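Local coordinates for protein LysR family transcriptional regulator (Vibrio vulnificus, PDB 5FHK) that regulates transcription of virulence genes as the LysR-type regulator AphB, seen here through its regulatory domain, which in this family usually senses effectors, at the interface of chains A and B. Numbering follows the deposited sequence. Chains: chain A/B, LysR family transcriptional regulator.

Contact 1: the interface of chains A and B. Residues chain A 19, 23, 27; chain B 138, 141-142, 145, 147.
A:Asn27 meets B:Ser141 where two LysR-type regulatory domains pair antiparallel in the deposited assembly, helix 18-32 of one against helix 136-144 of the other, the pairing usual for this family and probably the biological one. The amide ND2 of A:Asn27 donates to the hydroxyl OG of B:Ser141 at 3.0 Å, with 146° at the hydrogen and the acceptor almost exactly in the amide plane, which favours one rotation of the carboxamide. The oxygen end turns the other way, OD1 of A:Asn27 lying 3.4 Å from CA of B:Ala142 and close to a methyl of B:Leu147. Beside the amide, the methylene CG of B:Glu145 packs 3.8 Å from CG of A:Asn27, the two side chains crossing at about a right angle; the glutamate thus contributes here through its aliphatic part. One helical turn back, A:Met23 lays CG and SD across B:Val138, CG standing 3.7 Å from the methyl CG1. Bends at chi2 and chi3 fold the thioether back, and CE of A:Met23 ends 3.6 Å from the backbone O of B:Val138. On the other flank of the serine, CE of A:Lys19 touches CB of B:Ser141 at 3.8 Å. In the serine itself OG stands opposite the backbone N (chi1 156°), a torsion that turns the hydroxyl towards ND2 of A:Asn27.

Contact 2: the interface of chains A and B. Residues chain A 18, 23, 30, 40; chain B 131-133, 138.
Strand 38-43 of chain A and strand 131-133 of chain B form a parallel beta bridge, A:Leu40 with B:Ala133, in which the amide N of A:Leu40 donates to the carbonyl O of B:Gln132 at 2.6 Å. Beside the bridge in this LysR-type regulatory domain dimer, B:Phe131 lies among A:Met23, A:Met30 and A:Leu40. The side chains of A:Met30 and B:Phe131 cross at about a right angle, and the methyl CE of A:Met30 lies over one face of the B:Phe131 ring, 3.9 Å from its centroid and displaced towards the rim, a CH-pi contact. The bend at chi3 (-86°) brings that methyl over the ring, while SD of A:Met30 rests 3.7 Å from CB of B:Phe131. Towards the far end of the ring, A:Leu40 runs alongside, pointing the same way, and its methyl CD2 reaches CZ of B:Phe131 at 3.7 Å. A:Met23, also in contact with B:Val138, comes from the opposite direction and brings CE within 3.7 Å of CZ of B:Phe131. B:Phe131 is directed into this group by a CG opposite the backbone N (chi1 -178°). Farther along, the methyl CG2 of A:Thr18 meets CG1 of B:Val138 at 3.6 Å, their side chains crossing nearly perpendicularly.

Contact 3: the interface of chains A and B. Residues chain A 130, 147; chain B 27, 30-31, 34.
A:Arg130 reaches over to the backbone of B:Met30, near the C-terminal end of helix 18-32 of chain B. From CB the chain runs out straight, CG lying opposite the backbone N (chi1 173°) and the extension continuing to NE, which carries the guanidinium across to chain B. NE of A:Arg130 binds water 1 at 3.0 Å with nearly linear geometry, 172° at the hydrogen; the water lies in the guanidinium plane and in turn bonds to O of B:Met30. At the tip the two terminal nitrogens part. NH2 of A:Arg130 donates directly to that same carbonyl O of B:Met30 at 2.8 Å, arriving from above the carbonyl plane, and also lies 3.6 Å from CA of B:Pro34. NH1 of A:Arg130 turns back within its own chain to the backbone O of A:Leu147 at 3.1 Å, a bond that probably helps fix the guanidinium. The methyl CD2 of A:Leu147 sits over one guanidinium face and also meets CA of B:Ser31 at 3.6 Å. The other methyl of A:Leu147, CD1, approaches the amide OD1 of B:Asn27 at 3.4 Å and CE of B:Met30 at 3.9 Å. The arginine's positive charge may be favourable here, beside the carbonyl end of a helix. Direct and water-mediated bonds to one carbonyl, backed by leucine packing, probably help hold the helix end of one regulatory domain against its partner in the deposited dimer.

Contact 1: the interface of chains A and B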
# COMPACT_ATOMS: atom_id res chain seq x y z
N LYS A 19 -6.66 0.62 3.96
CA LYS A 19 -7.37 -0.46 3.28
C LYS A 19 -8.24 -1.25 4.25
O LYS A 19 -9.43 -1.45 4.01
CB LYS A 19 -6.36 -1.35 2.55
CG LYS A 19 -6.98 -2.58 1.97
CD LYS A 19 -7.56 -2.32 0.61
CE LYS A 19 -8.12 -3.62 0.05
NZ LYS A 19 -9.17 -4.17 0.97
N MET A 23 -11.66 1.53 4.27
CA MET A 23 -12.37 1.26 3.02
C MET A 23 -13.74 0.62 3.18
O MET A 23 -14.61 0.89 2.34
CB MET A 23 -11.50 0.39 2.09
CG MET A 23 -10.47 1.15 1.23
SD MET A 23 -10.94 2.84 0.70
CE MET A 23 -12.10 2.51 -0.63
N ASN A 27 -16.51 2.52 1.30
CA ASN A 27 -17.24 1.92 0.19
C ASN A 27 -18.74 1.92 0.48
O ASN A 27 -19.56 2.17 -0.42
CB ASN A 27 -16.72 0.50 -0.10
CG ASN A 27 -15.38 0.48 -0.82
OD1 ASN A 27 -15.05 1.42 -1.58
ND2 ASN A 27 -14.58 -0.60 -0.61
N VAL B 138 -6.43 0.89 -2.79
CA VAL B 138 -7.77 1.22 -2.31
C VAL B 138 -8.72 1.48 -3.47
O VAL B 138 -9.94 1.37 -3.30
CB VAL B 138 -7.79 2.44 -1.36
CG1 VAL B 138 -7.16 2.12 -0.01
CG2 VAL B 138 -7.11 3.65 -2.02
N SER B 141 -10.09 -1.85 -4.41
CA SER B 141 -11.13 -2.25 -3.48
C SER B 141 -12.48 -1.63 -3.83
O SER B 141 -13.50 -2.32 -3.84
CB SER B 141 -10.72 -1.89 -2.06
OG SER B 141 -11.87 -1.76 -1.26
N ALA B 142 -12.49 -0.33 -4.17
CA ALA B 142 -13.73 0.33 -4.57
C ALA B 142 -14.27 -0.24 -5.87
O ALA B 142 -15.48 -0.39 -6.04
CB ALA B 142 -13.53 1.85 -4.69
N GLU B 145 -15.99 -3.52 -5.24
CA GLU B 145 -17.30 -3.31 -4.64
C GLU B 145 -18.37 -2.87 -5.64
O GLU B 145 -19.53 -2.76 -5.24
CB GLU B 145 -17.19 -2.28 -3.52
CG GLU B 145 -16.54 -2.87 -2.27
CD GLU B 145 -17.36 -4.01 -1.66
OE1 GLU B 145 -18.61 -3.95 -1.71
OE2 GLU B 145 -16.73 -4.99 -1.15
N LEU B 147 -18.39 0.11 -7.67
CA LEU B 147 -18.62 1.54 -7.70
C LEU B 147 -18.17 2.18 -8.99
O LEU B 147 -18.25 3.40 -9.12
CB LEU B 147 -17.93 2.20 -6.50
CG LEU B 147 -18.39 1.58 -5.16
CD1 LEU B 147 -17.48 2.01 -4.04
CD2 LEU B 147 -19.86 1.99 -4.84

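Contact 2: the interface of chains A and B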
# COMPACT_ATOMS: atom_id res chain seq x y z
N THR A 18 -5.37 2.19 5.96
CA THR A 18 -6.53 2.69 5.22
C THR A 18 -7.34 1.56 4.62
O THR A 18 -8.57 1.53 4.74
CB THR A 18 -6.08 3.65 4.13
OG1 THR A 18 -5.69 4.89 4.74
CG2 THR A 18 -7.20 3.88 3.12
N MET A 23 -11.66 1.53 4.27
CA MET A 23 -12.37 1.26 3.02
C MET A 23 -13.74 0.62 3.18
O MET A 23 -14.61 0.89 2.34
CB MET A 23 -11.50 0.39 2.09
CG MET A 23 -10.47 1.15 1.23
SD MET A 23 -10.94 2.84 0.70
CE MET A 23 -12.10 2.51 -0.63
N MET A 30 -19.97 5.61 -0.20
CA MET A 30 -20.05 5.92 -1.63
C MET A 30 -21.22 5.20 -2.26
O MET A 30 -21.84 5.69 -3.21
CB MET A 30 -18.75 5.52 -2.33
CG MET A 30 -17.56 6.42 -1.99
SD MET A 30 -16.16 6.18 -3.09
CE MET A 30 -15.30 4.82 -2.31
N LEU A 40 -9.08 10.93 -1.78
CA LEU A 40 -8.47 10.33 -0.60
C LEU A 40 -6.95 10.34 -0.70
O LEU A 40 -6.38 9.92 -1.72
CB LEU A 40 -8.97 8.89 -0.43
CG LEU A 40 -8.26 8.01 0.61
CD1 LEU A 40 -8.30 8.70 1.95
CD2 LEU A 40 -8.97 6.69 0.70
N PHE B 131 -14.20 8.43 -7.16
CA PHE B 131 -13.26 8.15 -6.10
C PHE B 131 -11.88 8.38 -6.67
O PHE B 131 -11.54 7.81 -7.72
CB PHE B 131 -13.44 6.71 -5.59
CG PHE B 131 -12.54 6.33 -4.44
CD1 PHE B 131 -12.53 7.06 -3.27
CD2 PHE B 131 -11.73 5.21 -4.53
CE1 PHE B 131 -11.71 6.68 -2.20
CE2 PHE B 131 -10.91 4.83 -3.47
CZ PHE B 131 -10.90 5.56 -2.31
N GLN B 132 -11.10 9.25 -6.03
CA GLN B 132 -9.71 9.44 -6.38
C GLN B 132 -8.86 9.19 -5.15
O GLN B 132 -9.25 9.56 -4.03
CB GLN B 132 -9.46 10.83 -6.96
CG GLN B 132 -9.78 10.85 -8.43
CD GLN B 132 -9.71 12.24 -9.09
OE1 GLN B 132 -10.52 12.56 -9.97
NE2 GLN B 132 -8.72 13.05 -8.68
N ALA B 133 -7.74 8.51 -5.35
CA ALA B 133 -6.82 8.21 -4.26
C ALA B 133 -5.39 8.29 -4.76
O ALA B 133 -5.12 8.20 -5.96
CB ALA B 133 -7.10 6.81 -3.66
N VAL B 138 -6.43 0.89 -2.79
CA VAL B 138 -7.77 1.22 -2.31
C VAL B 138 -8.72 1.48 -3.47
O VAL B 138 -9.94 1.37 -3.30
CB VAL B 138 -7.79 2.44 -1.36
CG1 VAL B 138 -7.16 2.12 -0.01
CG2 VAL B 138 -7.11 3.65 -2.02

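Contact 3: the interface of chains A and B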
# COMPACT_ATOMS: atom_id res chain seq x y z
N ARG A 130 16.95 -7.33 9.00
CA ARG A 130 17.29 -8.03 7.78
C ARG A 130 16.61 -7.38 6.58
O ARG A 130 17.17 -7.36 5.48
CB ARG A 130 16.88 -9.51 7.91
CG ARG A 130 17.02 -10.35 6.63
CD ARG A 130 16.55 -11.78 6.90
NE ARG A 130 17.03 -12.75 5.90
CZ ARG A 130 16.82 -14.07 5.99
NH1 ARG A 130 16.15 -14.57 7.02
NH2 ARG A 130 17.30 -14.87 5.04
N LEU A 147 11.26 -15.16 6.84
CA LEU A 147 12.53 -14.45 6.92
C LEU A 147 12.75 -13.77 8.26
O LEU A 147 13.83 -13.21 8.47
CB LEU A 147 12.62 -13.42 5.79
CG LEU A 147 12.65 -13.96 4.35
CD1 LEU A 147 12.47 -12.81 3.35
CD2 LEU A 147 13.96 -14.73 4.05
N ASN B 27 12.09 -11.58 -1.69
CA ASN B 27 12.06 -12.63 -0.67
C ASN B 27 12.97 -13.79 -1.05
O ASN B 27 13.75 -14.29 -0.22
CB ASN B 27 10.62 -13.13 -0.49
CG ASN B 27 9.78 -12.17 0.32
OD1 ASN B 27 10.30 -11.38 1.11
ND2 ASN B 27 8.47 -12.24 0.15
N MET B 30 16.68 -12.63 -0.36
CA MET B 30 17.02 -12.59 1.06
C MET B 30 17.15 -13.99 1.63
O MET B 30 18.05 -14.27 2.43
CB MET B 30 15.96 -11.78 1.83
CG MET B 30 16.03 -10.28 1.61
SD MET B 30 14.95 -9.30 2.69
CE MET B 30 13.38 -9.39 1.82
N SER B 31 16.26 -14.90 1.21
CA SER B 31 16.28 -16.27 1.71
C SER B 31 17.55 -17.01 1.29
O SER B 31 18.02 -17.89 2.01
CB SER B 31 15.05 -17.02 1.20
OG SER B 31 15.04 -18.32 1.71
N PRO B 34 21.27 -14.90 3.57
CA PRO B 34 20.84 -14.40 4.89
C PRO B 34 21.65 -13.25 5.46
O PRO B 34 21.15 -12.50 6.32
CB PRO B 34 20.99 -15.64 5.79
CG PRO B 34 21.12 -16.80 4.86
CD PRO B 34 21.77 -16.28 3.63
O HOH W 1 18.63 -11.47 3.65

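Contact 1 and contact 2 are neighbouring parts of one patch, their C-alpha centres about 6 Å apart, and share A:Met23 and B:Val138. The C-alpha centre of contact 3 is about 32 Å from that of contact 1 and about 33 Å from that of contact 2, in the other half of the two-fold interface, where chain B supplies helix 18-32 and chain A the opposing surface. A:Asn27, A:Met30 and B:Leu147 return there as B:Asn27, B:Met30 and A:Leu147, so each region should be completed by the twins of the others. Two widely separated patches would probably limit rocking between the domains.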